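Local atomic coordinates of putative aldolase (Bacteroides vulgatus ATCC 8482, PDB entry 3DXI), a protein that is of unknown function but is a putative aldolase of the HMGL-like family, folded as a TIM barrel. Residues His194-Leu199 and Arg224-Leu229; Ala152-Ala157 and Tyr184-Val189; Leu41-Arg46 and Gly58-Ser63; Lys83-Glu88 and Ile117-Ala122; Ala32-Pro37 and Asn70-Lys75. All coordinates share one frame; numbering follows the deposited sequence.

The five contacts are spread round a closed barrel of eight parallel strands wrapped by helices. Along the chain interaction 5 encloses interaction 3, and then interactions 4, 2 and 1 follow in series. Interactions 3 and 5 share helix 62-71, their centres about 16 Å apart, and L41 packs on M33 and S72 between them. Interactions 2 and 4, with centres about 17 Å apart, meet where I153 and I156 lie on I117 and A120 of helix 113-124. Interaction 1 sits on the other side of the chain's centre from interactions 2, 3 and 4. The loops of interaction 1 and 83-88 follow strands; interaction 3 joins strand end to turn; interactions 2 and 5 lead into strands.

Interaction 1 of 5, residues His194-Leu199 and Arg224-Leu229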
# COMPACT_ATOMS: atom_id res chain seq x y z
N HIS A 194 -8.60 6.43 0.90
CA HIS A 194 -8.12 6.38 -0.47
C HIS A 194 -6.69 5.87 -0.41
O HIS A 194 -6.03 5.98 0.64
CB HIS A 194 -8.18 7.76 -1.13
CG HIS A 194 -9.56 8.14 -1.57
ND1 HIS A 194 -9.85 9.37 -2.13
CD2 HIS A 194 -10.72 7.46 -1.55
CE1 HIS A 194 -11.13 9.42 -2.42
NE2 HIS A 194 -11.69 8.27 -2.08
N ASP A 195 -6.21 5.30 -1.51
CA ASP A 195 -4.89 4.70 -1.53
C ASP A 195 -3.75 5.49 -2.15
O ASP A 195 -2.76 4.90 -2.61
CB ASP A 195 -4.99 3.32 -2.20
CG ASP A 195 -4.46 2.20 -1.33
OD1 ASP A 195 -4.55 2.33 -0.09
OD2 ASP A 195 -3.97 1.19 -1.88
N ASN A 196 -3.85 6.82 -2.16
CA ASN A 196 -2.79 7.63 -2.74
C ASN A 196 -1.42 7.32 -2.13
O ASN A 196 -0.42 7.30 -2.83
CB ASN A 196 -3.11 9.12 -2.59
CG ASN A 196 -4.28 9.56 -3.45
OD1 ASN A 196 -4.13 10.37 -4.36
ND2 ASN A 196 -5.45 9.00 -3.17
N LEU A 197 -1.40 7.08 -0.82
CA LEU A 197 -0.15 6.76 -0.12
C LEU A 197 -0.14 5.31 0.35
O LEU A 197 0.72 4.90 1.13
CB LEU A 197 0.03 7.68 1.09
CG LEU A 197 0.29 9.15 0.79
CD1 LEU A 197 0.38 9.95 2.09
CD2 LEU A 197 1.59 9.28 -0.02
N GLN A 198 -1.10 4.53 -0.14
CA GLN A 198 -1.24 3.13 0.23
C GLN A 198 -1.40 2.94 1.74
O GLN A 198 -0.92 1.96 2.31
CB GLN A 198 -0.06 2.31 -0.31
CG GLN A 198 -0.13 2.11 -1.82
CD GLN A 198 0.98 1.21 -2.35
OE1 GLN A 198 1.71 0.59 -1.58
NE2 GLN A 198 1.09 1.13 -3.67
N LEU A 199 -2.10 3.88 2.38
CA LEU A 199 -2.36 3.79 3.81
C LEU A 199 -3.81 3.35 4.05
O LEU A 199 -4.29 3.32 5.18
CB LEU A 199 -2.11 5.14 4.49
CG LEU A 199 -0.66 5.65 4.55
CD1 LEU A 199 -0.63 7.02 5.24
CD2 LEU A 199 0.21 4.66 5.31
N ARG A 224 -11.55 6.20 -9.01
CA ARG A 224 -10.79 7.16 -9.80
C ARG A 224 -9.41 7.43 -9.20
O ARG A 224 -9.21 7.37 -7.98
CB ARG A 224 -11.58 8.47 -9.96
CG ARG A 224 -12.05 9.10 -8.66
CD ARG A 224 -12.81 10.40 -8.93
NE ARG A 224 -14.08 10.20 -9.63
CZ ARG A 224 -15.24 9.94 -9.03
NH1 ARG A 224 -15.30 9.84 -7.70
NH2 ARG A 224 -16.35 9.78 -9.75
N GLY A 225 -8.45 7.71 -10.08
CA GLY A 225 -7.09 7.99 -9.64
C GLY A 225 -6.41 6.84 -8.93
O GLY A 225 -6.33 5.73 -9.46
N ALA A 226 -5.91 7.11 -7.73
CA ALA A 226 -5.21 6.12 -6.92
C ALA A 226 -6.16 5.05 -6.39
O ALA A 226 -5.73 4.00 -5.92
CB ALA A 226 -4.49 6.80 -5.77
N GLY A 227 -7.46 5.33 -6.46
CA GLY A 227 -8.44 4.36 -6.01
C GLY A 227 -8.70 4.28 -4.52
O GLY A 227 -8.28 5.14 -3.75
N ASN A 228 -9.40 3.22 -4.13
CA ASN A 228 -9.77 2.98 -2.74
C ASN A 228 -9.01 1.82 -2.10
O ASN A 228 -8.14 1.21 -2.72
CB ASN A 228 -11.27 2.68 -2.64
CG ASN A 228 -12.12 3.76 -3.26
OD1 ASN A 228 -12.77 3.54 -4.28
ND2 ASN A 228 -12.13 4.93 -2.65
N LEU A 229 -9.34 1.54 -0.85
CA LEU A 229 -8.73 0.41 -0.16
C LEU A 229 -9.21 -0.82 -0.92
O LEU A 229 -10.39 -0.90 -1.27
CB LEU A 229 -9.24 0.35 1.29
CG LEU A 229 -9.09 -0.97 2.05
CD1 LEU A 229 -7.63 -1.37 2.13
CD2 LEU A 229 -9.67 -0.80 3.43
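In both H194 (chi1 -78°) and N228 (chi1 -55°) CG is set beside the backbone N. The imidazole and the amide lie side by side and point the same way, their planes well inclined to each other. Between the backbones the one firm bond runs from D195 N to G227 O, 3.1 Å long and nearly straight at 167°, with the donor lifted above the carbonyl plane. The same oxygen also receives a CA-H...O contact from H194 CA at 3.5 Å. D195 turns its CB toward the other loop, 3.8 Å from N228 O, while its OD1 is taken by G200 N at the start of helix 200-209. Further along, A226 CB fits against N196, 3.6 Å from N196 CA. Each loop is folded tightly in itself: Q198 N bonds D195 O in a type I turn, and G227 N bonds R224 O in a type II' turn that has G225 at its first corner. D195 also packs on Q198 of the second subunit, so the subunit interface is close by. The two loops follow strands 189-192 and 214-217, and their pairing belongs to the C-terminal rim of a TIM barrel, where neighbouring strand-to-helix loops meet.

Interaction 2 of 5, residues Ala152-Ala157 and Tyr184-Val189; sequences AIDKIA and YTHVPV
D154 OD1 is gripped by two donors from the other segment, H186 N and T185 OG1, each at 2.9 Å. H186 N arrives almost straight (171°) on the syn side but well out of the carboxylate plane, while the T185 hydroxyl meets the oxygen nearly along its C-O axis. T185 holds OG1 anti to its own backbone N (chi1 176°), and that hydroxyl also accepts from V187 N at 3.3 Å, which makes an ST turn. One hydroxyl therefore couples the carboxylate to the turn. The second carboxylate oxygen, D154 OD2, lies at the edge of the H186 ring and in its plane, 3.6 Å from H186 CD2; a water, modelled unusually close to D154 OD2, appears to link it to Y184 O. Next to these polar groups V187 is wedged in by its two methyls: CG2 touches I153 CD1 at 3.8 Å, and CG1 sits against A157 CB at 3.8 Å and A157 O at 3.4 Å. The I153 and V187 side chains cross at about a right angle, and both also pack on F160 of strand 159-163. Within 152-157, I153 O takes the N-H of both I156 and A157, which curls the chain so that A157 meets V187. The contact joins the approaches to strands 159-163 and 189-192, the two parallel strands of one beta-alpha-beta unit of the TIM barrel, connected through helix 171-184.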
# COMPACT_ATOMS: atom_id res chain seq x y z
N ALA A 152 -26.70 17.60 15.58
CA ALA A 152 -27.97 17.70 14.88
C ALA A 152 -28.33 16.47 14.03
O ALA A 152 -29.46 16.35 13.56
CB ALA A 152 -27.98 18.96 14.00
N ILE A 153 -27.38 15.56 13.85
CA ILE A 153 -27.64 14.36 13.05
C ILE A 153 -27.96 13.13 13.89
O ILE A 153 -28.27 12.07 13.34
CB ILE A 153 -26.44 14.03 12.13
CG1 ILE A 153 -25.31 13.39 12.93
CG2 ILE A 153 -25.93 15.30 11.48
CD1 ILE A 153 -24.17 12.85 12.07
N ASP A 154 -27.89 13.27 15.21
CA ASP A 154 -28.15 12.15 16.12
C ASP A 154 -29.42 11.34 15.89
O ASP A 154 -29.42 10.12 16.07
CB ASP A 154 -28.13 12.63 17.57
CG ASP A 154 -26.72 12.85 18.09
OD1 ASP A 154 -25.77 12.28 17.50
OD2 ASP A 154 -26.56 13.57 19.09
N LYS A 155 -30.51 11.99 15.49
CA LYS A 155 -31.76 11.27 15.26
C LYS A 155 -32.01 10.92 13.79
O LYS A 155 -32.98 10.23 13.48
CB LYS A 155 -32.95 12.09 15.78
CG LYS A 155 -33.34 11.80 17.23
CD LYS A 155 -32.19 12.07 18.18
CE LYS A 155 -32.57 11.75 19.61
NZ LYS A 155 -31.45 12.01 20.55
N ILE A 156 -31.13 11.37 12.91
CA ILE A 156 -31.28 11.10 11.48
C ILE A 156 -30.27 10.12 10.90
O ILE A 156 -30.64 9.12 10.29
CB ILE A 156 -31.18 12.40 10.65
CG1 ILE A 156 -32.28 13.38 11.04
CG2 ILE A 156 -31.29 12.07 9.17
CD1 ILE A 156 -31.93 14.25 12.22
N ALA A 157 -28.99 10.41 11.09
CA ALA A 157 -27.93 9.56 10.56
C ALA A 157 -27.92 8.13 11.08
O ALA A 157 -28.15 7.88 12.26
CB ALA A 157 -26.57 10.21 10.81
N TYR A 184 -19.01 14.37 19.61
CA TYR A 184 -20.07 15.22 19.11
C TYR A 184 -21.31 14.55 18.53
O TYR A 184 -22.34 15.20 18.36
CB TYR A 184 -19.47 16.20 18.10
CG TYR A 184 -18.44 17.11 18.74
CD1 TYR A 184 -18.83 18.18 19.53
CD2 TYR A 184 -17.07 16.85 18.61
CE1 TYR A 184 -17.89 18.98 20.18
CE2 TYR A 184 -16.12 17.64 19.25
CZ TYR A 184 -16.54 18.70 20.04
OH TYR A 184 -15.61 19.47 20.70
N THR A 185 -21.22 13.26 18.23
CA THR A 185 -22.38 12.55 17.71
C THR A 185 -22.40 11.13 18.24
O THR A 185 -21.36 10.55 18.52
CB THR A 185 -22.41 12.56 16.15
OG1 THR A 185 -23.52 11.78 15.70
CG2 THR A 185 -21.13 12.01 15.57
N HIS A 186 -23.61 10.59 18.40
CA HIS A 186 -23.80 9.24 18.92
C HIS A 186 -24.00 8.21 17.81
O HIS A 186 -24.00 7.01 18.08
CB HIS A 186 -25.03 9.18 19.83
CG HIS A 186 -24.87 9.95 21.11
ND1 HIS A 186 -24.21 9.43 22.21
CD2 HIS A 186 -25.27 11.19 21.46
CE1 HIS A 186 -24.22 10.33 23.18
NE2 HIS A 186 -24.85 11.41 22.75
N VAL A 187 -24.15 8.68 16.58
CA VAL A 187 -24.39 7.77 15.46
C VAL A 187 -23.19 6.91 15.06
O VAL A 187 -22.04 7.23 15.34
CB VAL A 187 -24.87 8.54 14.20
CG1 VAL A 187 -26.14 9.32 14.53
CG2 VAL A 187 -23.78 9.47 13.69
N PRO A 188 -23.47 5.77 14.41
CA PRO A 188 -22.42 4.85 13.96
C PRO A 188 -21.45 5.63 13.07
O PRO A 188 -21.86 6.51 12.31
CB PRO A 188 -23.20 3.79 13.19
CG PRO A 188 -24.51 3.73 13.96
CD PRO A 188 -24.81 5.19 14.18
N VAL A 189 -20.16 5.32 13.16
CA VAL A 189 -19.17 6.02 12.35
C VAL A 189 -18.48 5.09 11.37
O VAL A 189 -18.29 3.90 11.65
CB VAL A 189 -18.10 6.70 13.24
CG1 VAL A 189 -17.10 7.46 12.39
CG2 VAL A 189 -18.77 7.63 14.25
O HOH W 1 -24.44 14.52 20.08

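Interaction 3 of 5, residues Leu41-Arg46 and Gly58-Ser63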
# COMPACT_ATOMS: atom_id res chain seq x y z
N LEU A 41 -23.77 -3.03 0.09
CA LEU A 41 -23.31 -2.88 -1.28
C LEU A 41 -23.90 -1.59 -1.84
O LEU A 41 -25.11 -1.48 -1.99
CB LEU A 41 -23.78 -4.06 -2.14
CG LEU A 41 -23.56 -5.50 -1.66
CD1 LEU A 41 -24.11 -6.46 -2.70
CD2 LEU A 41 -22.08 -5.76 -1.43
N GLU A 42 -23.04 -0.62 -2.13
CA GLU A 42 -23.50 0.64 -2.71
C GLU A 42 -23.27 0.44 -4.19
O GLU A 42 -22.14 0.54 -4.68
CB GLU A 42 -22.67 1.80 -2.18
CG GLU A 42 -23.13 3.15 -2.68
CD GLU A 42 -22.40 4.26 -1.98
OE1 GLU A 42 -21.15 4.27 -2.06
OE2 GLU A 42 -23.06 5.11 -1.36
N VAL A 43 -24.36 0.16 -4.90
CA VAL A 43 -24.31 -0.16 -6.32
C VAL A 43 -24.32 0.97 -7.33
O VAL A 43 -24.06 0.75 -8.52
CB VAL A 43 -25.46 -1.13 -6.66
CG1 VAL A 43 -25.36 -2.38 -5.78
CG2 VAL A 43 -26.80 -0.44 -6.45
N GLY A 44 -24.63 2.19 -6.89
CA GLY A 44 -24.65 3.29 -7.84
C GLY A 44 -25.29 4.57 -7.34
O GLY A 44 -25.60 4.71 -6.15
N TYR A 45 -25.48 5.50 -8.26
CA TYR A 45 -26.08 6.79 -7.98
C TYR A 45 -27.50 6.85 -8.50
O TYR A 45 -27.92 6.03 -9.33
CB TYR A 45 -25.30 7.90 -8.70
CG TYR A 45 -23.90 8.18 -8.19
CD1 TYR A 45 -23.69 9.08 -7.15
CD2 TYR A 45 -22.79 7.56 -8.75
CE1 TYR A 45 -22.41 9.36 -6.67
CE2 TYR A 45 -21.49 7.82 -8.29
CZ TYR A 45 -21.32 8.73 -7.25
OH TYR A 45 -20.06 9.01 -6.77
N ARG A 46 -28.25 7.83 -7.99
CA ARG A 46 -29.59 8.13 -8.46
C ARG A 46 -29.32 9.59 -8.87
O ARG A 46 -28.72 10.34 -8.12
CB ARG A 46 -30.62 8.06 -7.33
CG ARG A 46 -31.12 6.64 -6.99
CD ARG A 46 -31.94 6.01 -8.11
NE ARG A 46 -33.32 6.52 -8.19
CZ ARG A 46 -34.21 6.13 -9.09
NH1 ARG A 46 -33.89 5.22 -10.01
NH2 ARG A 46 -35.43 6.66 -9.10
N GLY A 58 -25.35 5.30 -13.02
CA GLY A 58 -25.23 6.70 -12.67
C GLY A 58 -26.66 7.12 -12.35
O GLY A 58 -26.90 8.12 -11.68
N TYR A 59 -27.60 6.31 -12.83
CA TYR A 59 -29.04 6.53 -12.63
C TYR A 59 -29.69 5.39 -11.85
O TYR A 59 -30.75 5.58 -11.24
CB TYR A 59 -29.75 6.65 -13.99
CG TYR A 59 -29.41 7.90 -14.76
CD1 TYR A 59 -29.88 9.14 -14.36
CD2 TYR A 59 -28.58 7.83 -15.89
CE1 TYR A 59 -29.55 10.29 -15.06
CE2 TYR A 59 -28.24 8.99 -16.60
CZ TYR A 59 -28.73 10.21 -16.17
OH TYR A 59 -28.41 11.35 -16.86
N THR A 60 -29.06 4.21 -11.87
CA THR A 60 -29.56 3.02 -11.18
C THR A 60 -31.09 2.92 -11.23
O THR A 60 -31.78 3.08 -10.22
CB THR A 60 -29.08 3.00 -9.71
OG1 THR A 60 -27.69 3.37 -9.66
CG2 THR A 60 -29.21 1.59 -9.12
N PRO A 61 -31.64 2.64 -12.42
CA PRO A 61 -33.09 2.52 -12.61
C PRO A 61 -33.75 1.43 -11.77
O PRO A 61 -33.11 0.48 -11.33
CB PRO A 61 -33.21 2.25 -14.11
CG PRO A 61 -31.96 1.51 -14.42
CD PRO A 61 -30.92 2.31 -13.66
N VAL A 62 -35.06 1.59 -11.55
CA VAL A 62 -35.84 0.63 -10.78
C VAL A 62 -35.72 -0.79 -11.31
O VAL A 62 -35.55 -1.73 -10.54
CB VAL A 62 -37.34 1.04 -10.77
CG1 VAL A 62 -38.19 -0.07 -10.16
CG2 VAL A 62 -37.51 2.34 -10.00
N SER A 63 -35.82 -0.96 -12.63
CA SER A 63 -35.72 -2.28 -13.23
C SER A 63 -34.47 -3.01 -12.76
O SER A 63 -34.52 -4.19 -12.43
CB SER A 63 -35.73 -2.18 -14.76
OG SER A 63 -34.67 -1.37 -15.25
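R46 and T60 are the main partners where the C-terminal end of TIM-barrel strand 40-45 meets the turn between helices 56-59 and 62-71. From CB the arginine chain first sets CG anti to the carbonyl carbon, then bends twice, at chi2 (-67°) and chi3 (-77°), which folds it back over the turn. Its CD lies 3.4 Å from Y59 O. The next atom, NE, is bonded to L93 O outside the two segments, and NH2 has a weak bond to H92 O. NH1 donates to T60 O at 3.0 Å; this oxygen lies near the guanidinium plane, though the nitrogen stands well above the carbonyl plane of T60. A weak second bond runs from R46 NH1 to Y59 O. The guanidinium thus ties the turn to the neighbouring L93 region. T60 leaves the helix with positive phi (37°) and turns its side chain toward the strand, where OG1 donates to Y45 O at 2.7 Å. That hydroxyl lies 3.5 Å from G44 CA, a close approach made over a residue without a side chain. On the strand's flank Y45 CB touches G58 O at 3.4 Å. At the other branch of T60, CG2 meets V43 CG2 at 4.1 Å, the two side chains crossing at about a right angle.

Interaction 4 of 5, residues Lys83-Glu88 and Ile117-Ala122; sequences KNTTPE and IVLAKA
One of the outer helices of the TIM barrel, 113-124, packs V118 and L119 against T85, T86 and P87 in the loop that leaves strand 75-81. The contact is apolar, and L119 carries most of it. Its CG is anti to the backbone N (chi1 -169°), and both methyls of the leucine reach the loop. CD1 lies 3.8 Å from T85 CG2 and then passes over the backbone, 3.9 Å from both T86 C and P87 N. CD2 meets the same threonine methyl, T85 CG2, at 4.1 Å and also T85 CB at 4.2 Å. The two side chains cross at about a right angle, with T85 CG2 touching both leucine methyls. One residue earlier on the helix, V118 CG1 touches P87 CG at 3.9 Å, an oblique crossing on the more exposed side. The threonine hydroxyls are occupied elsewhere: T85 OG1 bonds N81 O, and T86 OG1 bonds D89 OD2 ahead of helix 90-94. L90 of that helix touches T85, L119 and A122, adding a third element to the cluster, while A120 packs on strand 129-134. This is the packing of neighbouring beta-alpha units in an (alpha/beta)8 barrel, a strand-to-helix loop resting on the next unit's outer helix.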
# COMPACT_ATOMS: atom_id res chain seq x y z
N LYS A 83 -24.78 18.45 -3.37
CA LYS A 83 -24.72 19.69 -4.14
C LYS A 83 -25.66 19.71 -5.35
O LYS A 83 -25.93 20.77 -5.91
CB LYS A 83 -23.29 19.96 -4.62
CG LYS A 83 -22.78 18.95 -5.63
CD LYS A 83 -21.38 19.31 -6.09
CE LYS A 83 -20.89 18.36 -7.18
NZ LYS A 83 -19.50 18.68 -7.60
N ASN A 84 -26.16 18.55 -5.75
CA ASN A 84 -27.06 18.45 -6.89
C ASN A 84 -28.47 18.08 -6.50
O ASN A 84 -29.32 17.86 -7.36
CB ASN A 84 -26.57 17.39 -7.89
CG ASN A 84 -25.24 17.73 -8.50
OD1 ASN A 84 -24.98 18.88 -8.84
ND2 ASN A 84 -24.38 16.72 -8.66
N THR A 85 -28.74 18.00 -5.20
CA THR A 85 -30.06 17.59 -4.76
C THR A 85 -30.74 18.52 -3.76
O THR A 85 -30.16 18.91 -2.75
CB THR A 85 -29.98 16.18 -4.13
OG1 THR A 85 -29.36 15.28 -5.05
CG2 THR A 85 -31.36 15.66 -3.77
N THR A 86 -31.99 18.87 -4.06
CA THR A 86 -32.78 19.72 -3.19
C THR A 86 -33.88 18.84 -2.61
O THR A 86 -34.20 17.79 -3.16
CB THR A 86 -33.45 20.88 -3.95
OG1 THR A 86 -34.36 20.34 -4.92
CG2 THR A 86 -32.42 21.74 -4.66
N PRO A 87 -34.46 19.25 -1.47
CA PRO A 87 -35.53 18.42 -0.90
C PRO A 87 -36.64 18.16 -1.92
O PRO A 87 -37.28 17.11 -1.91
CB PRO A 87 -35.99 19.25 0.30
CG PRO A 87 -34.68 19.90 0.76
CD PRO A 87 -34.08 20.35 -0.55
N GLU A 88 -36.84 19.12 -2.82
CA GLU A 88 -37.86 19.00 -3.85
C GLU A 88 -37.56 17.89 -4.88
O GLU A 88 -38.46 17.42 -5.57
CB GLU A 88 -38.03 20.34 -4.58
CG GLU A 88 -38.61 21.47 -3.73
CD GLU A 88 -37.72 21.87 -2.55
OE1 GLU A 88 -36.53 22.19 -2.77
OE2 GLU A 88 -38.22 21.87 -1.40
N ILE A 117 -28.37 18.21 6.27
CA ILE A 117 -29.20 17.71 7.38
C ILE A 117 -30.68 17.86 7.04
O ILE A 117 -31.50 17.03 7.43
CB ILE A 117 -28.88 18.47 8.70
CG1 ILE A 117 -27.47 18.11 9.17
CG2 ILE A 117 -29.92 18.11 9.77
CD1 ILE A 117 -26.99 18.88 10.38
N VAL A 118 -31.01 18.92 6.31
CA VAL A 118 -32.38 19.17 5.88
C VAL A 118 -32.78 18.06 4.92
O VAL A 118 -33.88 17.52 4.99
CB VAL A 118 -32.49 20.53 5.14
CG1 VAL A 118 -33.87 20.67 4.52
CG2 VAL A 118 -32.20 21.68 6.11
N LEU A 119 -31.87 17.73 4.01
CA LEU A 119 -32.10 16.68 3.03
C LEU A 119 -32.27 15.34 3.74
O LEU A 119 -33.24 14.61 3.52
CB LEU A 119 -30.92 16.62 2.05
CG LEU A 119 -31.05 15.79 0.78
CD1 LEU A 119 -32.17 16.35 -0.09
CD2 LEU A 119 -29.73 15.81 0.02
N ALA A 120 -31.31 15.04 4.62
CA ALA A 120 -31.32 13.79 5.39
C ALA A 120 -32.63 13.59 6.13
O ALA A 120 -33.22 12.52 6.09
CB ALA A 120 -30.17 13.77 6.37
N LYS A 121 -33.09 14.65 6.80
CA LYS A 121 -34.33 14.61 7.55
C LYS A 121 -35.48 14.16 6.66
O LYS A 121 -36.29 13.32 7.04
CB LYS A 121 -34.62 15.99 8.15
CG LYS A 121 -35.60 15.98 9.30
CD LYS A 121 -35.47 17.28 10.10
CE LYS A 121 -36.23 17.19 11.42
NZ LYS A 121 -35.86 18.33 12.32
N ALA A 122 -35.55 14.73 5.45
CA ALA A 122 -36.61 14.38 4.51
C ALA A 122 -36.49 12.92 4.04
O ALA A 122 -37.49 12.22 3.91
CB ALA A 122 -36.56 15.32 3.30

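Interaction 5 of 5, residues Ala32-Pro37 and Asn70-Lys75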
# COMPACT_ATOMS: atom_id res chain seq x y z
N ALA A 32 -21.13 -12.82 -5.85
CA ALA A 32 -19.90 -12.97 -5.08
C ALA A 32 -20.08 -12.29 -3.73
O ALA A 32 -19.65 -12.81 -2.70
CB ALA A 32 -18.73 -12.33 -5.83
N MSE A 33 -20.72 -11.13 -3.73
CA MSE A 33 -20.95 -10.39 -2.49
C MSE A 33 -21.80 -11.21 -1.52
O MSE A 33 -21.70 -11.05 -0.31
CB MSE A 33 -21.62 -9.05 -2.79
CG MSE A 33 -20.77 -8.09 -3.61
SE MSE A 33 -19.03 -7.67 -2.82
CE MSE A 33 -17.93 -8.73 -4.01
N ASN A 34 -22.66 -12.08 -2.06
CA ASN A 34 -23.49 -12.93 -1.21
C ASN A 34 -22.61 -13.89 -0.41
O ASN A 34 -22.94 -14.24 0.72
CB ASN A 34 -24.47 -13.77 -2.04
CG ASN A 34 -25.71 -13.01 -2.46
OD1 ASN A 34 -25.96 -11.89 -2.00
ND2 ASN A 34 -26.51 -13.61 -3.34
N GLU A 35 -21.49 -14.31 -0.99
CA GLU A 35 -20.61 -15.26 -0.32
C GLU A 35 -19.36 -14.67 0.31
O GLU A 35 -18.43 -15.40 0.66
CB GLU A 35 -20.20 -16.37 -1.30
CG GLU A 35 -21.37 -17.17 -1.82
CD GLU A 35 -20.95 -18.44 -2.53
OE1 GLU A 35 -20.51 -19.39 -1.84
OE2 GLU A 35 -21.04 -18.49 -3.78
N LEU A 36 -19.33 -13.34 0.46
CA LEU A 36 -18.20 -12.67 1.09
C LEU A 36 -18.74 -11.97 2.34
O LEU A 36 -19.91 -11.59 2.38
CB LEU A 36 -17.56 -11.66 0.13
CG LEU A 36 -16.82 -12.22 -1.10
CD1 LEU A 36 -16.38 -11.09 -2.03
CD2 LEU A 36 -15.61 -13.01 -0.64
N PRO A 37 -17.90 -11.81 3.37
CA PRO A 37 -18.40 -11.14 4.57
C PRO A 37 -18.57 -9.62 4.42
O PRO A 37 -18.00 -8.84 5.19
CB PRO A 37 -17.36 -11.52 5.63
CG PRO A 37 -16.09 -11.61 4.84
CD PRO A 37 -16.54 -12.34 3.58
N ASN A 70 -33.56 -8.91 -5.86
CA ASN A 70 -34.04 -10.27 -5.99
C ASN A 70 -32.96 -11.31 -5.72
O ASN A 70 -33.21 -12.32 -5.06
CB ASN A 70 -34.61 -10.47 -7.39
CG ASN A 70 -35.99 -11.07 -7.38
OD1 ASN A 70 -36.83 -10.73 -6.53
ND2 ASN A 70 -36.25 -11.96 -8.33
N ILE A 71 -31.76 -11.06 -6.22
CA ILE A 71 -30.66 -12.01 -6.06
C ILE A 71 -29.67 -11.73 -4.94
O ILE A 71 -28.90 -12.62 -4.57
CB ILE A 71 -29.87 -12.17 -7.39
CG1 ILE A 71 -29.39 -10.81 -7.89
CG2 ILE A 71 -30.76 -12.84 -8.44
CD1 ILE A 71 -28.48 -10.88 -9.11
N SER A 72 -29.67 -10.52 -4.39
CA SER A 72 -28.75 -10.19 -3.30
C SER A 72 -29.36 -10.45 -1.92
O SER A 72 -30.53 -10.16 -1.68
CB SER A 72 -28.32 -8.71 -3.38
OG SER A 72 -27.53 -8.35 -2.26
N THR A 73 -28.55 -11.00 -1.01
CA THR A 73 -29.00 -11.27 0.35
C THR A 73 -28.45 -10.21 1.32
O THR A 73 -28.65 -10.30 2.53
CB THR A 73 -28.51 -12.65 0.84
OG1 THR A 73 -27.08 -12.65 0.89
CG2 THR A 73 -28.99 -13.75 -0.10
N LYS A 74 -27.77 -9.20 0.78
CA LYS A 74 -27.20 -8.14 1.61
C LYS A 74 -27.97 -6.83 1.50
O LYS A 74 -28.92 -6.72 0.73
CB LYS A 74 -25.74 -7.92 1.22
CG LYS A 74 -24.92 -9.21 1.21
CD LYS A 74 -24.98 -9.93 2.55
CE LYS A 74 -24.10 -11.17 2.58
NZ LYS A 74 -22.66 -10.85 2.30
N LYS A 75 -27.58 -5.84 2.30
CA LYS A 75 -28.26 -4.55 2.25
C LYS A 75 -27.75 -3.76 1.04
O LYS A 75 -26.57 -3.83 0.69
CB LYS A 75 -28.04 -3.78 3.55
CG LYS A 75 -28.91 -4.31 4.71
CD LYS A 75 -28.77 -3.47 5.95
CE LYS A 75 -29.82 -3.82 6.99
NZ LYS A 75 -29.79 -2.88 8.14
O HOH W 2 -25.14 -9.43 -2.67
O HOH W 3 -25.64 -14.87 1.48
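The end of helix 23-34 meets the turn just after helix 62-71, with the CA atoms of N34 and T73 6.0 Å apart. N34 uses both ends of its amide. Its ND2 donates to I71 O at 2.9 Å, with the bond lying in the planes of both the amide and the carbonyl, while OD1 accepts from T73 N, also at 2.9 Å and nearly straight (170°), though this donor stands above the side-chain carbonyl plane. Held at both ends, the amide has its rotation fixed. A water joins N34 OD1 to S72 OG, and another bridges N34 O and T73 OG1. S72 in turn shapes its own segment: its OG, set anti to the backbone N (chi1 175°), accepts from K74 N at 3.2 Å, an ST turn. K74 then sends its chain, bent at chi2 and chi4, across to the end of the other helix. There NZ bonds M33 O at 2.8 Å, close to the carbonyl plane of this selenomethionine. The lysine ammonium thus faces the backbone oxygens of M33, L36 (weakly) and I38 at and just after the end of helix 23-34. The N34 amide and the K74 ammonium pair with backbone groups left by the helix ends, and the lysine's positive charge is consistent with offsetting the partial negative charge of a helix C-terminus.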